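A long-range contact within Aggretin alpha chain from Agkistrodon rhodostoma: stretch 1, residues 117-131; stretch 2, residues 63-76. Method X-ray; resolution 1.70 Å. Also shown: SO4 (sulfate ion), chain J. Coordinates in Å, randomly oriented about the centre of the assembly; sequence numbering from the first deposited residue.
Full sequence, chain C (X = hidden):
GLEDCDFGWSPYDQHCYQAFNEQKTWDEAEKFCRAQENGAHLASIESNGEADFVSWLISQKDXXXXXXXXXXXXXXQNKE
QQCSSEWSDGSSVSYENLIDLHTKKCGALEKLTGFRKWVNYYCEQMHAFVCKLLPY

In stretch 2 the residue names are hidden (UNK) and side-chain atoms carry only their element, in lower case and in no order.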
# COMPACT_ATOMS: atom_id res chain seq x y z
N LYS C 117 3.69 -19.81 -13.83
CA LYS C 117 3.73 -18.47 -14.33
C LYS C 117 3.19 -17.46 -13.28
O LYS C 117 2.25 -17.78 -12.52
CB LYS C 117 2.94 -18.38 -15.61
CG LYS C 117 3.58 -19.24 -16.74
CD LYS C 117 4.81 -18.59 -17.35
CE LYS C 117 4.89 -18.90 -18.84
NZ LYS C 117 5.79 -17.95 -19.55
N TRP C 118 3.85 -16.32 -13.21
CA TRP C 118 3.39 -15.24 -12.36
C TRP C 118 2.15 -14.54 -12.94
O TRP C 118 2.06 -14.28 -14.14
CB TRP C 118 4.48 -14.21 -12.17
CG TRP C 118 5.81 -14.79 -11.79
CD1 TRP C 118 6.09 -16.01 -11.19
CD2 TRP C 118 7.07 -14.11 -11.91
NE1 TRP C 118 7.45 -16.12 -10.96
CE2 TRP C 118 8.07 -14.98 -11.39
CE3 TRP C 118 7.42 -12.87 -12.39
CZ2 TRP C 118 9.42 -14.64 -11.37
CZ3 TRP C 118 8.77 -12.53 -12.41
CH2 TRP C 118 9.74 -13.40 -11.89
N VAL C 119 1.23 -14.18 -12.05
CA VAL C 119 0.09 -13.36 -12.43
C VAL C 119 -0.04 -12.23 -11.37
O VAL C 119 0.43 -12.41 -10.27
CB VAL C 119 -1.23 -14.20 -12.50
CG1 VAL C 119 -1.08 -15.35 -13.52
CG2 VAL C 119 -1.63 -14.77 -11.16
N ASN C 120 -0.67 -11.10 -11.71
CA ASN C 120 -0.97 -10.09 -10.72
C ASN C 120 -2.39 -10.29 -10.22
O ASN C 120 -3.28 -10.75 -10.98
CB ASN C 120 -0.67 -8.64 -11.19
CG ASN C 120 -1.55 -8.18 -12.34
OD1 ASN C 120 -1.66 -8.84 -13.38
ND2 ASN C 120 -2.18 -7.02 -12.15
N TYR C 121 -2.60 -10.01 -8.95
CA TYR C 121 -3.99 -10.22 -8.44
C TYR C 121 -4.25 -9.22 -7.33
O TYR C 121 -3.44 -8.40 -6.97
CB TYR C 121 -4.18 -11.67 -7.95
CG TYR C 121 -5.62 -12.18 -8.11
CD1 TYR C 121 -6.33 -12.68 -7.01
CD2 TYR C 121 -6.28 -12.11 -9.36
CE1 TYR C 121 -7.70 -13.11 -7.16
CE2 TYR C 121 -7.67 -12.56 -9.51
CZ TYR C 121 -8.30 -13.08 -8.40
OH TYR C 121 -9.64 -13.47 -8.54
N TYR C 122 -5.42 -9.32 -6.71
CA TYR C 122 -5.89 -8.31 -5.81
C TYR C 122 -5.26 -8.46 -4.41
O TYR C 122 -5.53 -9.40 -3.69
CB TYR C 122 -7.42 -8.54 -5.71
CG TYR C 122 -8.08 -8.28 -7.04
CD1 TYR C 122 -8.46 -9.32 -7.88
CD2 TYR C 122 -8.25 -6.96 -7.48
CE1 TYR C 122 -9.09 -9.07 -9.15
CE2 TYR C 122 -8.85 -6.70 -8.67
CZ TYR C 122 -9.28 -7.74 -9.50
OH TYR C 122 -9.81 -7.39 -10.71
N CYS C 123 -4.40 -7.52 -4.03
CA CYS C 123 -3.63 -7.58 -2.76
C CYS C 123 -4.39 -7.85 -1.48
O CYS C 123 -3.89 -8.50 -0.59
CB CYS C 123 -2.93 -6.24 -2.55
SG CYS C 123 -1.68 -5.86 -3.84
N GLU C 124 -5.63 -7.38 -1.43
CA GLU C 124 -6.44 -7.47 -0.20
C GLU C 124 -7.19 -8.78 -0.11
O GLU C 124 -7.86 -8.98 0.93
CB GLU C 124 -7.41 -6.28 -0.11
CG GLU C 124 -6.65 -4.95 0.12
CD GLU C 124 -5.65 -4.94 1.36
OE1 GLU C 124 -5.92 -5.52 2.43
OE2 GLU C 124 -4.57 -4.29 1.26
N GLN C 125 -7.04 -9.66 -1.11
CA GLN C 125 -7.65 -11.00 -1.02
C GLN C 125 -6.77 -11.96 -0.22
O GLN C 125 -5.52 -11.97 -0.26
CB GLN C 125 -7.93 -11.61 -2.38
CG GLN C 125 -9.03 -10.91 -3.15
CD GLN C 125 -9.49 -11.77 -4.28
OE1 GLN C 125 -9.14 -12.95 -4.37
NE2 GLN C 125 -10.24 -11.17 -5.20
N MET C 126 -7.42 -12.80 0.55
CA MET C 126 -6.77 -13.79 1.40
C MET C 126 -6.50 -15.07 0.63
O MET C 126 -7.40 -15.74 0.08
CB MET C 126 -7.67 -14.08 2.68
CG MET C 126 -7.80 -12.88 3.63
SD MET C 126 -9.38 -13.11 4.60
CE MET C 126 -8.72 -14.27 5.71
N HIS C 127 -5.23 -15.43 0.59
CA HIS C 127 -4.77 -16.65 -0.06
C HIS C 127 -3.62 -17.28 0.70
O HIS C 127 -2.99 -16.63 1.51
CB HIS C 127 -4.37 -16.40 -1.54
CG HIS C 127 -5.52 -15.94 -2.40
ND1 HIS C 127 -6.49 -16.81 -2.86
CD2 HIS C 127 -5.94 -14.70 -2.73
CE1 HIS C 127 -7.44 -16.12 -3.47
NE2 HIS C 127 -7.10 -14.85 -3.46
N ALA C 128 -3.34 -18.53 0.37
CA ALA C 128 -2.16 -19.26 0.83
C ALA C 128 -0.91 -18.50 0.27
O ALA C 128 -1.04 -17.62 -0.59
CB ALA C 128 -2.19 -20.67 0.25
N PHE C 129 0.24 -18.85 0.81
CA PHE C 129 1.47 -18.08 0.41
C PHE C 129 2.71 -18.91 0.64
O PHE C 129 2.75 -19.89 1.33
CB PHE C 129 1.50 -16.77 1.20
CG PHE C 129 1.48 -16.94 2.67
CD1 PHE C 129 0.25 -17.00 3.39
CD2 PHE C 129 2.64 -17.05 3.42
CE1 PHE C 129 0.23 -17.17 4.76
CE2 PHE C 129 2.62 -17.22 4.80
CZ PHE C 129 1.37 -17.30 5.50
N VAL C 130 3.90 -18.48 0.12
CA VAL C 130 5.03 -19.30 0.42
C VAL C 130 6.14 -18.31 0.96
O VAL C 130 6.24 -17.23 0.35
CB VAL C 130 5.63 -19.95 -0.91
CG1 VAL C 130 6.93 -20.64 -0.59
CG2 VAL C 130 4.58 -20.97 -1.51
N CYS C 131 6.76 -18.68 2.08
CA CYS C 131 7.90 -17.88 2.71
C CYS C 131 9.20 -18.49 2.23
O CYS C 131 9.34 -19.68 2.01
CB CYS C 131 7.91 -17.88 4.26
SG CYS C 131 6.33 -17.18 4.94
N UNK C 63 -3.19 -29.70 2.08
CA UNK C 63 -4.14 -28.65 2.47
C UNK C 63 -4.36 -27.52 1.44
O UNK C 63 -5.30 -26.73 1.57
o UNK C 63 -2.29 -30.03 6.59
c UNK C 63 -3.64 -29.22 4.86
c UNK C 63 -3.70 -28.10 3.82
o UNK C 63 -2.10 -27.88 6.11
c UNK C 63 -2.59 -29.02 5.92
N UNK C 64 -3.49 -27.45 0.42
CA UNK C 64 -3.57 -26.43 -0.62
C UNK C 64 -4.31 -26.92 -1.86
O UNK C 64 -4.25 -26.27 -2.92
c UNK C 64 -2.15 -25.95 -1.00
c UNK C 64 -0.24 -24.35 -0.51
c UNK C 64 -1.53 -24.98 -0.00
c UNK C 64 -2.57 -23.91 0.29
N UNK C 65 -5.00 -28.06 -1.72
CA UNK C 65 -5.61 -28.76 -2.86
C UNK C 65 -6.59 -27.90 -3.65
O UNK C 65 -6.59 -27.94 -4.89
c UNK C 65 -6.32 -30.05 -2.37
N UNK C 66 -7.43 -27.15 -2.96
CA UNK C 66 -8.43 -26.30 -3.62
C UNK C 66 -8.08 -24.80 -3.71
O UNK C 66 -8.94 -23.97 -4.00
o UNK C 66 -10.71 -28.43 -1.95
c UNK C 66 -9.78 -26.49 -2.96
o UNK C 66 -10.14 -28.60 -4.06
c UNK C 66 -10.24 -27.94 -3.00
N UNK C 67 -6.83 -24.44 -3.44
CA UNK C 67 -6.46 -23.02 -3.50
C UNK C 67 -6.27 -22.58 -4.98
O UNK C 67 -5.65 -23.34 -5.74
c UNK C 67 -5.54 -20.34 -2.18
c UNK C 67 -5.17 -22.79 -2.68
o UNK C 67 -5.47 -20.12 -0.93
o UNK C 67 -6.25 -19.68 -2.95
c UNK C 67 -4.64 -21.40 -2.81
N UNK C 68 -6.76 -21.39 -5.37
CA UNK C 68 -6.59 -20.92 -6.74
C UNK C 68 -5.37 -20.05 -6.91
O UNK C 68 -4.85 -19.91 -8.03
o UNK C 68 -8.01 -18.97 -5.22
c UNK C 68 -7.80 -20.18 -7.33
c UNK C 68 -8.45 -19.17 -6.40
o UNK C 68 -9.45 -18.54 -6.91
N UNK C 69 -4.98 -19.42 -5.82
CA UNK C 69 -3.80 -18.47 -5.91
C UNK C 69 -2.92 -18.65 -4.70
O UNK C 69 -3.40 -18.97 -3.61
c UNK C 69 -6.35 -16.67 -7.20
c UNK C 69 -4.97 -16.65 -7.20
c UNK C 69 -7.08 -16.35 -8.36
o UNK C 69 -7.19 -15.78 -10.65
c UNK C 69 -6.42 -16.05 -9.52
c UNK C 69 -4.31 -16.35 -8.40
c UNK C 69 -4.23 -17.01 -5.94
c UNK C 69 -5.04 -16.05 -9.56
N UNK C 70 -1.58 -18.45 -4.88
CA UNK C 70 -0.70 -18.55 -3.75
C UNK C 70 0.23 -17.30 -3.86
O UNK C 70 0.83 -17.15 -4.91
c UNK C 70 -0.81 -21.15 -3.62
c UNK C 70 1.33 -19.77 -2.81
c UNK C 70 0.13 -19.87 -3.82
N UNK C 71 0.26 -16.48 -2.83
CA UNK C 71 1.08 -15.20 -2.90
C UNK C 71 2.52 -15.55 -2.93
O UNK C 71 2.97 -16.42 -2.23
c UNK C 71 -2.49 -12.55 -2.05
c UNK C 71 -2.97 -11.26 -4.04
c UNK C 71 -3.39 -11.73 -2.81
c UNK C 71 -0.57 -13.76 -1.59
c UNK C 71 -1.51 -13.88 -0.53
c UNK C 71 -0.83 -12.49 -3.83
c UNK C 71 -1.67 -11.65 -4.56
n UNK C 71 -2.61 -13.14 -0.81
c UNK C 71 -1.20 -12.93 -2.57
c UNK C 71 0.82 -14.37 -1.65
N UNK C 72 3.28 -14.74 -3.72
CA UNK C 72 4.75 -14.77 -3.67
C UNK C 72 5.14 -13.30 -3.54
O UNK C 72 4.29 -12.44 -3.46
c UNK C 72 5.12 -16.99 -4.93
c UNK C 72 4.85 -14.77 -6.24
c UNK C 72 5.64 -15.27 -7.51
c UNK C 72 5.38 -15.46 -4.96
N UNK C 73 6.47 -12.97 -3.57
CA UNK C 73 6.86 -11.66 -3.07
C UNK C 73 6.92 -10.51 -4.08
O UNK C 73 7.58 -9.52 -3.77
N UNK C 74 6.25 -10.66 -5.23
CA UNK C 74 6.20 -9.65 -6.30
C UNK C 74 5.24 -8.57 -5.91
O UNK C 74 4.05 -8.85 -5.57
c UNK C 74 6.59 -10.87 -8.56
c UNK C 74 7.56 -9.77 -9.15
c UNK C 74 5.69 -10.23 -7.62
c UNK C 74 5.60 -11.50 -9.58
N UNK C 75 5.72 -7.32 -5.93
CA UNK C 75 4.89 -6.22 -5.48
C UNK C 75 5.19 -5.00 -6.33
O UNK C 75 6.36 -4.63 -6.48
n UNK C 75 0.79 -2.71 -1.67
c UNK C 75 5.19 -5.92 -4.01
c UNK C 75 2.90 -5.36 -3.12
c UNK C 75 1.39 -3.48 -2.60
n UNK C 75 1.18 -3.24 -3.90
c UNK C 75 4.34 -4.88 -3.30
n UNK C 75 2.17 -4.48 -2.21
N UNK C 76 4.14 -4.36 -6.82
CA UNK C 76 4.37 -3.15 -7.66
C UNK C 76 4.75 -1.97 -6.79
O UNK C 76 4.15 -1.69 -5.75
c UNK C 76 3.15 -2.79 -8.51
S SO4 J . -1.24 -0.17 -3.47
O1 SO4 J . -1.00 -1.44 -4.17
O2 SO4 J . -2.71 0.05 -3.46
O3 SO4 J . -0.58 0.95 -4.12
O4 SO4 J . -0.71 -0.26 -2.12

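Position 63 carries three carbons, the last bearing two oxygens, and touches nothing on stretch 1; it is Glu63, a charged residue suited to its exposed place. Position 64 has four carbons forked at the second, one tip against the methyl of Ala128. This is Leu64, an apolar residue for a buried place, whose CD2 lies 3.3 Å from Ala128 CB. Position 65, a single exposed carbon clear of stretch 1, is Ala65, small enough to ask for no partner. Position 66, two carbons with two oxygens on the second, is Asp66, also exposed.

Position 67 has three carbons and a terminal pair of oxygens, and both oxygens accept hydrogen bonds from stretch 1. It is Glu67: OE2 lies 2.9 Å from His127 ND1 and OE1 3.0 Å from Ala128 N, so one carboxylate takes a side-chain and a backbone donor. OE2 also accepts from the backbone N of position 69, at 3.1 Å. At 68, two carbons and two oxygens, one close to the His127 ring, identify the shorter acid, Asp68, whose charge suits an exposed place; its OD1 comes within 3.4 Å of His127 CE1.

Position 69 has one carbon and a six-carbon ring bearing an oxygen, stacked face to face on Tyr121, centroids 4.0 Å apart, with its edge toward the face of His127. It is Tyr69, whose flat ring suits both arrangements. Position 70 has one carbon carrying two more, near Ala128 and Val130. It is Val70, a beta-branched residue common in strands, with CG1 3.7 Å from Val130 CG2.

Position 71 has one carbon, then fused five- and six-membered rings, His127 CB over the smaller and their one nitrogen near Gln125 O. Trp71 combines a broad apolar surface with a donor: NE1 lies 3.2 Å from Gln125 O. Position 72 has four carbons forked at the first, the longer arm ending over a face of Trp118: Ile72, reaching it with CD1.

Position 73 has no side chain; Gly73 leaves none to accommodate at the corner between strands. Position 74, four carbons forked at the second, meets Trp118; it is Leu74, apolar against a buried indole, with CD1 3.6 Å from Trp118 CE3. Position 75 has three carbons, a nitrogen, and a carbon carrying two nitrogens, this flat end facing Cys123 SG. Arg75 also hydrogen-bonds the sulfate, NH1 to O1 at 2.8 Å. Position 76, one carbon out of reach of stretch 1, is Ala76, small and apolar in a buried place.

The contact works through parallel pairing of Phe129 with Trp71. Trp71 N donates to Ala128 O at 2.8 Å, and Val130 N to Trp71 O at 3.3 Å. Around this pairing, Glu67 satisfies polar groups at His127 and Ala128, while aromatic and aliphatic packing contributes to the 977 Å² buried between the stretches, both sides summed.

Stretch 2, residues 63-76: ELADEDYVWIGLRA
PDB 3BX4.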